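Local coordinates for protein purine nucleoside phosphorylase (Thermus thermophilus, PDB 6TK9) that probably catalyses the reversible phosphorolysis of purine nucleosides such as inosine and guanosine, releasing the free base and ribose 1-phosphate, at residues 26-30 against 57-61; 31-37 against 260-265; 108-112 against 211-216; 111-117 against 230-236; 126-132 against 178-184. All blocks are in the same frame, centred on the assembly; numbering follows the deposited sequence.

In the fold
Contacts 3, 4 and 5 are buried and contacts 1 and 2 only partly so. Strand 106-115 runs through the middle: contact 4 pairs it with strand 225-235, contact 3 lays helix 213-222 against it, and strand 23-27, a further neighbour, leads into contact 1. Contact 5 extends the same mixed sheet, meeting contact 4 where Ser230 OG approaches His128 NE2. Contacts 4 and 5 are backbone hydrogen-bonded parallel pairings; contact 3 is side-chain packing without a hydrogen bond between its segments; contact 2 packs a helix on a turn, apolar inside and charged outside. Contacts 1, 3 and 4 all reach one phosphate, contact 1 through both the backbone N and the hydroxyl of Ser29.

Contact 1 (26-30 against 57-61). With PO4 (phosphate ion), chain G.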
# COMPACT_ATOMS: atom_id res chain seq x y z
N VAL A 26 29.69 18.65 -3.42
CA VAL A 26 29.37 18.80 -1.97
C VAL A 26 29.69 17.46 -1.31
O VAL A 26 29.11 16.45 -1.73
CB VAL A 26 27.91 19.23 -1.72
CG1 VAL A 26 27.56 19.25 -0.24
CG2 VAL A 26 27.58 20.59 -2.31
N LEU A 27 30.61 17.47 -0.36
CA LEU A 27 31.08 16.26 0.35
C LEU A 27 30.33 16.21 1.68
O LEU A 27 30.38 17.19 2.40
CB LEU A 27 32.61 16.29 0.51
CG LEU A 27 33.42 16.35 -0.79
CD1 LEU A 27 34.91 16.55 -0.53
CD2 LEU A 27 33.20 15.13 -1.66
N GLY A 28 29.67 15.09 1.99
CA GLY A 28 28.85 14.94 3.20
C GLY A 28 29.60 14.24 4.31
O GLY A 28 30.85 14.25 4.30
N SER A 29 28.86 13.63 5.22
CA SER A 29 29.39 13.10 6.50
C SER A 29 30.45 12.03 6.23
O SER A 29 30.11 10.98 5.66
CB SER A 29 28.26 12.63 7.40
OG SER A 29 27.30 13.68 7.54
N GLY A 30 31.70 12.33 6.61
CA GLY A 30 32.87 11.44 6.50
C GLY A 30 33.43 11.37 5.08
O GLY A 30 34.36 10.57 4.89
N ALA A 57 27.88 20.04 12.26
CA ALA A 57 27.66 18.58 12.28
C ALA A 57 29.01 17.86 12.35
O ALA A 57 29.99 18.34 11.79
CB ALA A 57 26.88 18.17 11.06
N PRO A 58 29.11 16.68 12.99
CA PRO A 58 30.34 15.89 12.92
C PRO A 58 30.70 15.50 11.47
O PRO A 58 29.81 15.11 10.70
CB PRO A 58 30.06 14.66 13.81
CG PRO A 58 28.86 15.05 14.66
CD PRO A 58 28.08 16.04 13.82
N GLY A 59 31.99 15.65 11.12
CA GLY A 59 32.58 15.23 9.83
C GLY A 59 32.35 16.24 8.72
O GLY A 59 32.34 15.84 7.53
N HIS A 60 32.18 17.51 9.08
CA HIS A 60 31.99 18.66 8.15
C HIS A 60 32.95 19.76 8.58
O HIS A 60 32.64 20.47 9.55
CB HIS A 60 30.53 19.15 8.18
CG HIS A 60 29.54 18.12 7.74
ND1 HIS A 60 28.92 18.18 6.50
CD2 HIS A 60 29.09 17.00 8.35
CE1 HIS A 60 28.13 17.14 6.37
NE2 HIS A 60 28.21 16.40 7.50
N ALA A 61 34.09 19.87 7.89
CA ALA A 61 35.13 20.89 8.19
C ALA A 61 34.57 22.31 7.99
O ALA A 61 35.03 23.23 8.70
CB ALA A 61 36.35 20.62 7.34
P PO4 G . 25.11 14.08 5.10
O1 PO4 G . 25.38 15.59 5.23
O2 PO4 G . 24.95 13.46 6.49
O3 PO4 G . 26.25 13.39 4.39
O4 PO4 G . 23.84 13.90 4.27
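A bound phosphate ion, in what is probably the phosphate site of this nucleoside phosphorylase, is framed by two loops: the one leaving strand 23-27 and the type II turn from Ala57 to His60. Ser29 is the link between them. Its backbone N donates to PO4 O3 at 2.7 Å in a nearly straight bond, and its OG, on an m rotamer, donates to PO4 O2 at 2.6 Å. The same Ser29 OG accepts a hydrogen bond from His60 NE2 at 2.9 Å, with OG lying near the plane of the imidazole. The other ring nitrogen, ND1, accepts from the backbone N of Arg80. His60 CE1 also comes to 3.4 Å from PO4 O1. Two glycines leave room for this fit. Gly28 brings its CA to 3.3 Å from PO4 O3, where a CB would collide with that oxygen; a CB on Gly59 would come 3.2 Å from Gly30 N. Gly30 has a separate reason, its positive phi. Arg80, His82, Ala112 and Ser211 complete the shell of hydrogen bonds around the ion, which itself probably came from the crystallisation liquor. With ND1 accepting and NE2 donating, His60 reads as the neutral NE2-H tautomer, orienting the Ser29 hydroxyl so that its own proton goes to the phosphate.

Contact 2 (31-37 against 260-265); sequences LGPLADE and FRRYVR
Residues 260-265 are regular helix (Val264 N to Phe260 O and Arg265 N to Arg261 O, both 2.9 Å). Residues 32-36 have helical phi/psi without a regular helix (Asp36 N to Pro33 O, 2.8 Å). Leu34 CA is 6.3 Å from Arg261 CA, Leu31 CA 8.7 Å from Phe260 CA. Apolar contacts lie inside: Leu34 (t, p) puts CD2 3.7 Å from Val264 CG1 and CB 3.9 Å from Arg261 CG, Leu31 (m, t) CD1 reaches CZ of Phe260 (t) at 3.9 Å, and Pro33 CB packs on Arg261 NH2 at 3.8 Å. Helix and turn lie side by side over the sheet of an alpha/beta fold, both Leu34 and Val264 resting on Leu25. On the more exposed side, Glu37 (m, t) OE1 makes a very short salt bridge to NH2 of Arg265 (m, t, t) at 2.5 Å, with a weak bond from Arg265 NE at 3.3 Å. Glu37 OE2, 4.2 Å from Arg261 NE, attracts by charge alone, no N-H pointing at it.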
# COMPACT_ATOMS: atom_id res chain seq x y z
N LEU A 31 32.92 12.20 4.16
CA LEU A 31 33.33 12.24 2.73
C LEU A 31 34.24 13.44 2.45
O LEU A 31 34.71 13.54 1.30
CB LEU A 31 32.07 12.32 1.87
CG LEU A 31 31.05 11.20 2.11
CD1 LEU A 31 29.95 11.23 1.06
CD2 LEU A 31 31.73 9.84 2.17
N GLY A 32 34.51 14.28 3.46
CA GLY A 32 35.43 15.44 3.38
C GLY A 32 36.78 15.14 2.74
O GLY A 32 37.22 15.90 1.87
N PRO A 33 37.52 14.08 3.16
CA PRO A 33 38.87 13.80 2.65
C PRO A 33 39.17 13.95 1.15
O PRO A 33 40.19 14.48 0.79
CB PRO A 33 39.07 12.34 3.09
CG PRO A 33 38.38 12.30 4.43
CD PRO A 33 37.13 13.14 4.23
N LEU A 34 38.26 13.56 0.26
CA LEU A 34 38.48 13.88 -1.18
C LEU A 34 38.94 15.35 -1.33
O LEU A 34 39.69 15.64 -2.27
CB LEU A 34 37.19 13.56 -1.96
CG LEU A 34 37.20 13.81 -3.47
CD1 LEU A 34 38.40 13.17 -4.16
CD2 LEU A 34 35.92 13.30 -4.10
N ALA A 35 38.56 16.27 -0.45
CA ALA A 35 38.89 17.71 -0.60
C ALA A 35 40.40 17.93 -0.45
O ALA A 35 40.93 18.89 -1.01
CB ALA A 35 38.13 18.53 0.40
N ASP A 36 41.06 17.08 0.32
CA ASP A 36 42.53 17.15 0.55
C ASP A 36 43.28 16.78 -0.74
O ASP A 36 44.43 17.18 -0.88
CB ASP A 36 42.91 16.26 1.73
CG ASP A 36 42.45 16.81 3.07
OD1 ASP A 36 41.98 17.98 3.11
OD2 ASP A 36 42.60 16.10 4.07
N GLU A 37 42.66 16.06 -1.66
CA GLU A 37 43.35 15.62 -2.90
C GLU A 37 43.27 16.75 -3.93
O GLU A 37 43.89 16.63 -5.00
CB GLU A 37 42.77 14.28 -3.35
CG GLU A 37 42.74 13.25 -2.22
CD GLU A 37 42.36 11.83 -2.60
OE1 GLU A 37 42.14 11.58 -3.80
OE2 GLU A 37 42.28 10.96 -1.67
N PHE A 260 34.96 5.07 -3.24
CA PHE A 260 34.07 6.23 -3.51
C PHE A 260 34.82 7.39 -4.20
O PHE A 260 34.26 8.06 -5.11
CB PHE A 260 33.42 6.68 -2.19
CG PHE A 260 32.63 7.95 -2.30
CD1 PHE A 260 31.35 7.95 -2.85
CD2 PHE A 260 33.16 9.16 -1.87
CE1 PHE A 260 30.62 9.12 -2.96
CE2 PHE A 260 32.42 10.33 -2.00
CZ PHE A 260 31.16 10.31 -2.54
N ARG A 261 36.04 7.68 -3.77
CA ARG A 261 36.88 8.74 -4.41
C ARG A 261 37.25 8.30 -5.83
O ARG A 261 37.21 9.16 -6.75
CB ARG A 261 38.16 9.01 -3.62
CG ARG A 261 37.90 9.72 -2.30
CD ARG A 261 39.13 9.69 -1.43
NE ARG A 261 38.65 9.56 -0.08
CZ ARG A 261 39.13 8.73 0.82
NH1 ARG A 261 40.19 7.98 0.55
NH2 ARG A 261 38.58 8.69 2.02
N ARG A 262 37.56 7.01 -5.99
CA ARG A 262 37.88 6.42 -7.32
C ARG A 262 36.67 6.59 -8.25
O ARG A 262 36.88 6.79 -9.46
CB ARG A 262 38.28 4.95 -7.20
CG ARG A 262 38.92 4.41 -8.47
CD ARG A 262 39.07 2.90 -8.46
NE ARG A 262 39.22 2.43 -9.83
CZ ARG A 262 38.85 1.23 -10.28
NH1 ARG A 262 38.30 0.33 -9.47
NH2 ARG A 262 39.03 0.93 -11.56
N TYR A 263 35.45 6.52 -7.69
CA TYR A 263 34.19 6.60 -8.48
C TYR A 263 33.96 8.07 -8.84
O TYR A 263 33.75 8.37 -10.04
CB TYR A 263 33.04 5.88 -7.75
CG TYR A 263 31.73 5.91 -8.51
CD1 TYR A 263 31.59 5.27 -9.73
CD2 TYR A 263 30.64 6.61 -8.03
CE1 TYR A 263 30.41 5.33 -10.46
CE2 TYR A 263 29.44 6.65 -8.72
CZ TYR A 263 29.32 6.01 -9.94
OH TYR A 263 28.14 6.09 -10.63
N VAL A 264 34.05 8.97 -7.86
CA VAL A 264 33.76 10.42 -8.09
C VAL A 264 34.72 10.91 -9.16
O VAL A 264 34.26 11.60 -10.12
CB VAL A 264 33.87 11.25 -6.80
CG1 VAL A 264 33.76 12.74 -7.09
CG2 VAL A 264 32.83 10.84 -5.76
N ARG A 265 36.00 10.55 -9.02
CA ARG A 265 37.09 10.90 -9.98
C ARG A 265 36.72 10.37 -11.37
O ARG A 265 36.80 11.16 -12.33
CB ARG A 265 38.44 10.33 -9.52
CG ARG A 265 39.12 11.09 -8.39
CD ARG A 265 40.29 10.28 -7.86
NE ARG A 265 41.02 10.99 -6.83
CZ ARG A 265 41.85 12.01 -7.05
NH1 ARG A 265 42.04 12.47 -8.27
NH2 ARG A 265 42.47 12.58 -6.03

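Contact 3 (108-112 against 211-216). With PO4 (phosphate ion), chain G.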
# COMPACT_ATOMS: atom_id res chain seq x y z
N LEU A 108 27.64 17.75 -8.18
CA LEU A 108 27.63 16.38 -7.62
C LEU A 108 27.32 16.53 -6.13
O LEU A 108 28.17 17.05 -5.41
CB LEU A 108 29.00 15.72 -7.83
CG LEU A 108 29.25 15.04 -9.19
CD1 LEU A 108 28.95 15.95 -10.38
CD2 LEU A 108 30.68 14.53 -9.28
N LEU A 109 26.13 16.15 -5.68
CA LEU A 109 25.78 16.22 -4.24
C LEU A 109 25.99 14.84 -3.62
O LEU A 109 25.39 13.89 -4.12
CB LEU A 109 24.33 16.68 -4.11
CG LEU A 109 23.98 17.96 -4.88
CD1 LEU A 109 22.48 18.17 -4.88
CD2 LEU A 109 24.70 19.15 -4.28
N THR A 110 26.84 14.74 -2.60
CA THR A 110 27.20 13.47 -1.94
C THR A 110 26.75 13.54 -0.48
O THR A 110 26.78 14.65 0.09
CB THR A 110 28.70 13.15 -2.07
OG1 THR A 110 29.45 13.82 -1.05
CG2 THR A 110 29.25 13.51 -3.44
N SER A 111 26.37 12.39 0.09
CA SER A 111 25.81 12.26 1.46
C SER A 111 26.14 10.86 1.99
O SER A 111 26.36 9.94 1.19
CB SER A 111 24.31 12.50 1.45
OG SER A 111 23.69 11.75 0.41
N ALA A 112 26.16 10.72 3.31
CA ALA A 112 25.96 9.41 3.99
C ALA A 112 24.45 9.19 4.12
O ALA A 112 23.74 10.17 4.43
CB ALA A 112 26.65 9.40 5.33
N SER A 211 19.77 15.41 4.37
CA SER A 211 20.38 16.48 3.54
C SER A 211 19.91 16.41 2.08
O SER A 211 19.06 15.58 1.79
CB SER A 211 21.86 16.30 3.59
OG SER A 211 22.25 15.20 2.77
N THR A 212 20.49 17.24 1.19
CA THR A 212 20.56 17.05 -0.30
C THR A 212 19.32 17.58 -1.02
O THR A 212 19.47 18.28 -2.04
CB THR A 212 20.68 15.58 -0.70
OG1 THR A 212 21.79 15.05 0.03
CG2 THR A 212 20.87 15.37 -2.18
N VAL A 213 18.12 17.20 -0.57
CA VAL A 213 16.85 17.55 -1.27
C VAL A 213 16.74 19.07 -1.38
O VAL A 213 16.45 19.58 -2.45
CB VAL A 213 15.65 16.87 -0.60
CG1 VAL A 213 14.32 17.41 -1.09
CG2 VAL A 213 15.72 15.37 -0.79
N PRO A 214 16.99 19.88 -0.33
CA PRO A 214 16.86 21.33 -0.48
C PRO A 214 17.84 21.84 -1.54
O PRO A 214 17.47 22.68 -2.32
CB PRO A 214 17.11 21.92 0.92
CG PRO A 214 17.61 20.77 1.79
CD PRO A 214 17.33 19.48 1.05
N GLU A 215 19.06 21.29 -1.55
CA GLU A 215 20.12 21.58 -2.55
C GLU A 215 19.58 21.23 -3.93
O GLU A 215 19.63 22.11 -4.84
CB GLU A 215 21.43 20.86 -2.18
CG GLU A 215 22.09 21.42 -0.93
CD GLU A 215 22.76 20.42 0.00
OE1 GLU A 215 23.84 19.95 -0.34
OE2 GLU A 215 22.20 20.14 1.08
N VAL A 216 19.03 20.02 -4.10
CA VAL A 216 18.50 19.58 -5.42
C VAL A 216 17.43 20.56 -5.92
O VAL A 216 17.50 20.92 -7.08
CB VAL A 216 17.93 18.16 -5.37
CG1 VAL A 216 17.30 17.82 -6.72
CG2 VAL A 216 18.99 17.14 -4.99
P PO4 G . 25.11 14.08 5.10
O1 PO4 G . 25.38 15.59 5.23
O2 PO4 G . 24.95 13.46 6.49
O3 PO4 G . 26.25 13.39 4.39
O4 PO4 G . 23.84 13.90 4.27
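Thr212 stands at the N-cap of helix 213-222 with a positive phi (86°), rare for a beta-branched residue, and its hydroxyl makes no capping bond. Thr212 OG1 instead donates to Ser211 OG at 2.8 Å, and Ser211 OG donates onward to PO4 O4 at 2.5 Å. The start of the helix lies over strand 106-115 of the central sheet in this alpha/beta phosphorylase fold, next to a phosphate site that both segments serve: from the strand, Ala112 N donates to PO4 O3 at 2.9 Å. No hydrogen bond crosses directly between 108-112 and 211-216; the ion bridges them. What joins them otherwise is packing. Leu109 faces the helix, setting CD1 3.6 Å from Val216 CG2 and 4.0 Å from Glu215 CB, while its CB lies 4.2 Å from Thr212 CG2. The next inward residue, Ser111, meets the polar end, its hydroxyl bonded to Ser230 on the neighbouring strand. Glu215 turns its carboxylate back to the helix start, where OE2 weakly accepts Thr212 N, and OE1 forms a salt bridge with Arg80, another phosphate ligand. The closest approach between the serines of the two segments is Ser111 CB to Ser211 OG, 3.6 Å.

Contact 4 (111-117 against 230-236). With PO4 (phosphate ion), chain G.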
# COMPACT_ATOMS: atom_id res chain seq x y z
N SER A 111 26.37 12.39 0.09
CA SER A 111 25.81 12.26 1.46
C SER A 111 26.14 10.86 1.99
O SER A 111 26.36 9.94 1.19
CB SER A 111 24.31 12.50 1.45
OG SER A 111 23.69 11.75 0.41
N ALA A 112 26.16 10.72 3.31
CA ALA A 112 25.96 9.41 3.99
C ALA A 112 24.45 9.19 4.12
O ALA A 112 23.74 10.17 4.43
CB ALA A 112 26.65 9.40 5.33
N ALA A 113 23.97 7.97 3.86
CA ALA A 113 22.53 7.62 3.88
C ALA A 113 22.38 6.22 4.44
O ALA A 113 23.29 5.41 4.20
CB ALA A 113 21.95 7.67 2.50
N GLY A 114 21.25 5.97 5.11
CA GLY A 114 20.74 4.61 5.40
C GLY A 114 20.14 3.96 4.17
O GLY A 114 19.49 4.67 3.35
N GLY A 115 20.36 2.64 4.01
CA GLY A 115 19.65 1.80 3.03
C GLY A 115 18.27 1.38 3.55
O GLY A 115 18.22 0.75 4.62
N LEU A 116 17.19 1.70 2.84
CA LEU A 116 15.82 1.21 3.16
C LEU A 116 15.58 -0.08 2.38
O LEU A 116 15.12 -1.05 3.00
CB LEU A 116 14.76 2.25 2.79
CG LEU A 116 14.84 3.55 3.57
CD1 LEU A 116 14.03 4.63 2.88
CD2 LEU A 116 14.39 3.36 5.01
N ASN A 117 15.88 -0.04 1.07
CA ASN A 117 15.90 -1.20 0.14
C ASN A 117 16.69 -2.34 0.79
O ASN A 117 17.90 -2.19 0.99
CB ASN A 117 16.50 -0.82 -1.22
CG ASN A 117 16.02 -1.72 -2.34
OD1 ASN A 117 16.23 -2.93 -2.32
ND2 ASN A 117 15.37 -1.12 -3.32
N SER A 230 24.99 8.72 -2.59
CA SER A 230 25.06 8.41 -1.16
C SER A 230 25.93 7.16 -1.02
O SER A 230 25.92 6.29 -1.93
CB SER A 230 23.70 8.25 -0.60
OG SER A 230 22.99 9.47 -0.74
N THR A 231 26.77 7.19 0.00
CA THR A 231 27.40 6.01 0.62
C THR A 231 26.32 5.40 1.51
O THR A 231 25.85 6.10 2.42
CB THR A 231 28.66 6.41 1.39
OG1 THR A 231 29.65 6.88 0.46
CG2 THR A 231 29.19 5.25 2.21
N ILE A 232 25.89 4.18 1.22
CA ILE A 232 24.95 3.45 2.09
C ILE A 232 25.77 2.95 3.29
O ILE A 232 26.26 1.82 3.26
CB ILE A 232 24.24 2.34 1.30
CG1 ILE A 232 23.52 2.91 0.08
CG2 ILE A 232 23.30 1.56 2.21
CD1 ILE A 232 22.43 3.89 0.42
N THR A 233 25.94 3.81 4.29
CA THR A 233 26.81 3.61 5.48
C THR A 233 26.25 2.51 6.39
O THR A 233 27.04 1.83 7.07
CB THR A 233 26.98 4.93 6.23
OG1 THR A 233 25.66 5.42 6.49
CG2 THR A 233 27.78 5.95 5.46
N ASP A 234 24.93 2.37 6.42
CA ASP A 234 24.22 1.38 7.28
C ASP A 234 23.01 0.84 6.50
O ASP A 234 22.68 1.39 5.44
CB ASP A 234 23.84 1.98 8.65
CG ASP A 234 22.87 3.16 8.62
OD1 ASP A 234 23.24 4.22 8.05
OD2 ASP A 234 21.75 3.04 9.17
N MET A 235 22.39 -0.21 7.02
CA MET A 235 21.13 -0.76 6.47
C MET A 235 20.02 -0.43 7.48
O MET A 235 20.03 -0.97 8.60
CB MET A 235 21.27 -2.26 6.20
CG MET A 235 22.10 -2.58 4.93
SD MET A 235 21.57 -1.67 3.44
CE MET A 235 19.90 -2.27 3.25
N ALA A 236 19.16 0.52 7.10
CA ALA A 236 18.00 0.99 7.88
C ALA A 236 16.79 0.14 7.48
O ALA A 236 15.97 0.57 6.63
CB ALA A 236 17.77 2.47 7.62
P PO4 G . 25.11 14.08 5.10
O1 PO4 G . 25.38 15.59 5.23
O2 PO4 G . 24.95 13.46 6.49
O3 PO4 G . 26.25 13.39 4.39
O4 PO4 G . 23.84 13.90 4.27
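This is a parallel strand pairing inside the central mixed sheet, between the C-terminal parts of strands 106-115 and 225-235, in the alpha/beta fold of the phosphorylase superfamily. The short axes of 111-115 and 230-233 approach to 4.5 Å at 45°, a strong twist. The ladder begins regularly: Thr231 N donates to Ser111 O (3.0 Å), Ala113 N to Thr231 O (3.0 Å) and Thr233 N to Ala113 O (3.1 Å), so Ala113 straddles Ile232. Then 230-236 turns a corner and the register slips by one residue, Gly115 pairing with Met235 through Gly115 N to Asp234 O (3.0 Å) and a weak bond from Ala236 N to Gly115 O (2.7 Å). On one face Ser111 OG and Ser230 OG lie 2.6 Å apart, within hydrogen-bonding distance, and Ser230 OG also meets His128 NE2. Farther along that face Ala113 CB meets Ile232 CD1 at 4.3 Å. The other face carries Ala112, its CB 3.6 Å from Thr233 CG2, under helix 246-255. Ala112 N is turned away from 230-236 and donates to PO4 O3 at 2.9 Å, tying the strand to the phosphate site. Gly115 leaves room for its neighbours: a CB there would fall only 2.6 Å from Met235 SD and 3.0 Å from Ile232 CG2.

Contact 5 (126-132 against 178-184); sequences MLHLDYI and LFEGVYA
Strands 126-132 and 179-184 run parallel, axes 4.3 Å apart at 38°. Leu127 N donates to Phe179 O (2.9 Å), Gly181 N to Leu127 O (3.2 Å), Leu129 N to Gly181 O (2.8 Å). Leu129, psi -32°, is a beta bulge; then Tyr183 N donates to Asp130 O (2.9 Å) and Ile132 N to Tyr183 O (2.9 Å). Gly181 (phi/psi 167/-166, where a CB would jam against the preceding carbonyl) leaves a hollow that extended Met126 (t, t) fills, CE 3.6 Å from Gly181 O. CB of Tyr183 (t) sits over the ring face of His128 (m) in a CH-pi contact, 3.9 Å from the centroid; the rings barely overlap. On the opposite face Ile132 CG1 meets Val182 CG1 at 3.9 Å. Leu178 CD1 packs on Leu127 CB at 4.0 Å. Bulged Leu129 (m, t) points toward the partner strand, CD1 3.7 Å from Glu180 CB. Asp130 and Tyr131 bond a neighbouring subunit. A bulged parallel pair reaching a subunit interface fits the alpha/beta fold of an oligomeric nucleoside phosphorylase.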
# COMPACT_ATOMS: atom_id res chain seq x y z
N MET A 126 24.86 4.39 -3.88
CA MET A 126 23.52 4.52 -4.50
C MET A 126 23.54 5.81 -5.31
O MET A 126 23.72 6.87 -4.71
CB MET A 126 22.37 4.57 -3.48
CG MET A 126 20.98 4.57 -4.13
SD MET A 126 19.62 5.01 -3.00
CE MET A 126 19.51 6.78 -3.24
N LEU A 127 23.39 5.68 -6.62
CA LEU A 127 23.04 6.78 -7.53
C LEU A 127 21.61 7.22 -7.22
O LEU A 127 20.74 6.34 -7.10
CB LEU A 127 23.17 6.25 -8.96
CG LEU A 127 22.76 7.21 -10.07
CD1 LEU A 127 23.65 8.43 -10.08
CD2 LEU A 127 22.80 6.49 -11.42
N HIS A 128 21.37 8.51 -7.08
CA HIS A 128 20.02 9.08 -6.87
C HIS A 128 19.29 9.11 -8.21
O HIS A 128 19.85 9.70 -9.16
CB HIS A 128 20.11 10.49 -6.27
CG HIS A 128 20.60 10.54 -4.87
ND1 HIS A 128 20.36 11.63 -4.06
CD2 HIS A 128 21.30 9.65 -4.13
CE1 HIS A 128 20.91 11.41 -2.88
NE2 HIS A 128 21.49 10.20 -2.89
N LEU A 129 18.10 8.51 -8.28
CA LEU A 129 17.20 8.58 -9.46
C LEU A 129 16.09 9.60 -9.22
O LEU A 129 15.65 10.18 -10.19
CB LEU A 129 16.60 7.21 -9.71
CG LEU A 129 17.62 6.17 -10.14
CD1 LEU A 129 16.94 4.85 -10.48
CD2 LEU A 129 18.43 6.68 -11.32
N ASP A 130 15.66 9.77 -7.96
CA ASP A 130 14.58 10.73 -7.59
C ASP A 130 14.60 10.96 -6.07
O ASP A 130 15.38 10.29 -5.36
CB ASP A 130 13.21 10.20 -8.02
CG ASP A 130 12.21 11.26 -8.41
OD1 ASP A 130 12.59 12.44 -8.39
OD2 ASP A 130 11.05 10.89 -8.71
N TYR A 131 13.77 11.88 -5.58
CA TYR A 131 13.76 12.28 -4.15
C TYR A 131 12.31 12.37 -3.66
O TYR A 131 11.33 12.60 -4.44
CB TYR A 131 14.52 13.60 -3.95
CG TYR A 131 13.78 14.83 -4.42
CD1 TYR A 131 12.74 15.36 -3.68
CD2 TYR A 131 14.06 15.40 -5.64
CE1 TYR A 131 11.99 16.43 -4.14
CE2 TYR A 131 13.35 16.51 -6.09
CZ TYR A 131 12.29 17.02 -5.35
OH TYR A 131 11.57 18.09 -5.80
N ILE A 132 12.19 12.23 -2.35
CA ILE A 132 10.92 12.44 -1.61
C ILE A 132 11.24 13.44 -0.51
O ILE A 132 12.25 13.20 0.19
CB ILE A 132 10.39 11.12 -1.03
CG1 ILE A 132 9.70 10.26 -2.10
CG2 ILE A 132 9.48 11.40 0.16
CD1 ILE A 132 9.38 8.84 -1.63
N LEU A 178 26.67 -0.56 -8.84
CA LEU A 178 26.02 0.74 -8.51
C LEU A 178 24.54 0.49 -8.21
O LEU A 178 23.79 0.23 -9.19
CB LEU A 178 26.20 1.69 -9.69
CG LEU A 178 25.63 3.10 -9.53
CD1 LEU A 178 26.29 3.86 -8.38
CD2 LEU A 178 25.79 3.87 -10.83
N PHE A 179 24.17 0.52 -6.92
CA PHE A 179 22.76 0.60 -6.45
C PHE A 179 22.17 1.92 -6.92
O PHE A 179 22.91 2.91 -7.11
CB PHE A 179 22.64 0.51 -4.94
CG PHE A 179 23.14 -0.78 -4.36
CD1 PHE A 179 22.50 -1.97 -4.66
CD2 PHE A 179 24.28 -0.80 -3.58
CE1 PHE A 179 22.97 -3.16 -4.14
CE2 PHE A 179 24.77 -2.00 -3.07
CZ PHE A 179 24.11 -3.18 -3.35
N GLU A 180 20.85 1.91 -7.12
CA GLU A 180 20.06 3.03 -7.67
C GLU A 180 18.81 3.18 -6.82
O GLU A 180 18.36 2.16 -6.28
CB GLU A 180 19.74 2.76 -9.14
CG GLU A 180 20.96 2.46 -10.01
CD GLU A 180 20.64 2.35 -11.49
OE1 GLU A 180 19.44 2.32 -11.83
OE2 GLU A 180 21.58 2.28 -12.29
N GLY A 181 18.28 4.39 -6.66
CA GLY A 181 16.95 4.54 -6.05
C GLY A 181 16.59 5.96 -5.65
O GLY A 181 17.26 6.93 -6.10
N VAL A 182 15.53 6.03 -4.84
CA VAL A 182 14.84 7.27 -4.40
C VAL A 182 15.39 7.64 -3.04
O VAL A 182 15.35 6.75 -2.15
CB VAL A 182 13.33 7.05 -4.32
CG1 VAL A 182 12.59 8.30 -3.87
CG2 VAL A 182 12.79 6.54 -5.64
N TYR A 183 15.84 8.90 -2.90
CA TYR A 183 16.37 9.46 -1.63
C TYR A 183 15.25 10.19 -0.88
O TYR A 183 14.70 11.13 -1.46
CB TYR A 183 17.54 10.42 -1.89
CG TYR A 183 18.18 11.02 -0.66
CD1 TYR A 183 17.71 12.19 -0.11
CD2 TYR A 183 19.29 10.44 -0.07
CE1 TYR A 183 18.31 12.77 0.99
CE2 TYR A 183 19.91 11.01 1.04
CZ TYR A 183 19.41 12.18 1.58
OH TYR A 183 19.98 12.75 2.69
N ALA A 184 14.96 9.80 0.36
CA ALA A 184 14.00 10.47 1.28
C ALA A 184 14.75 11.36 2.28
O ALA A 184 15.58 10.84 3.10
CB ALA A 184 13.17 9.44 2.00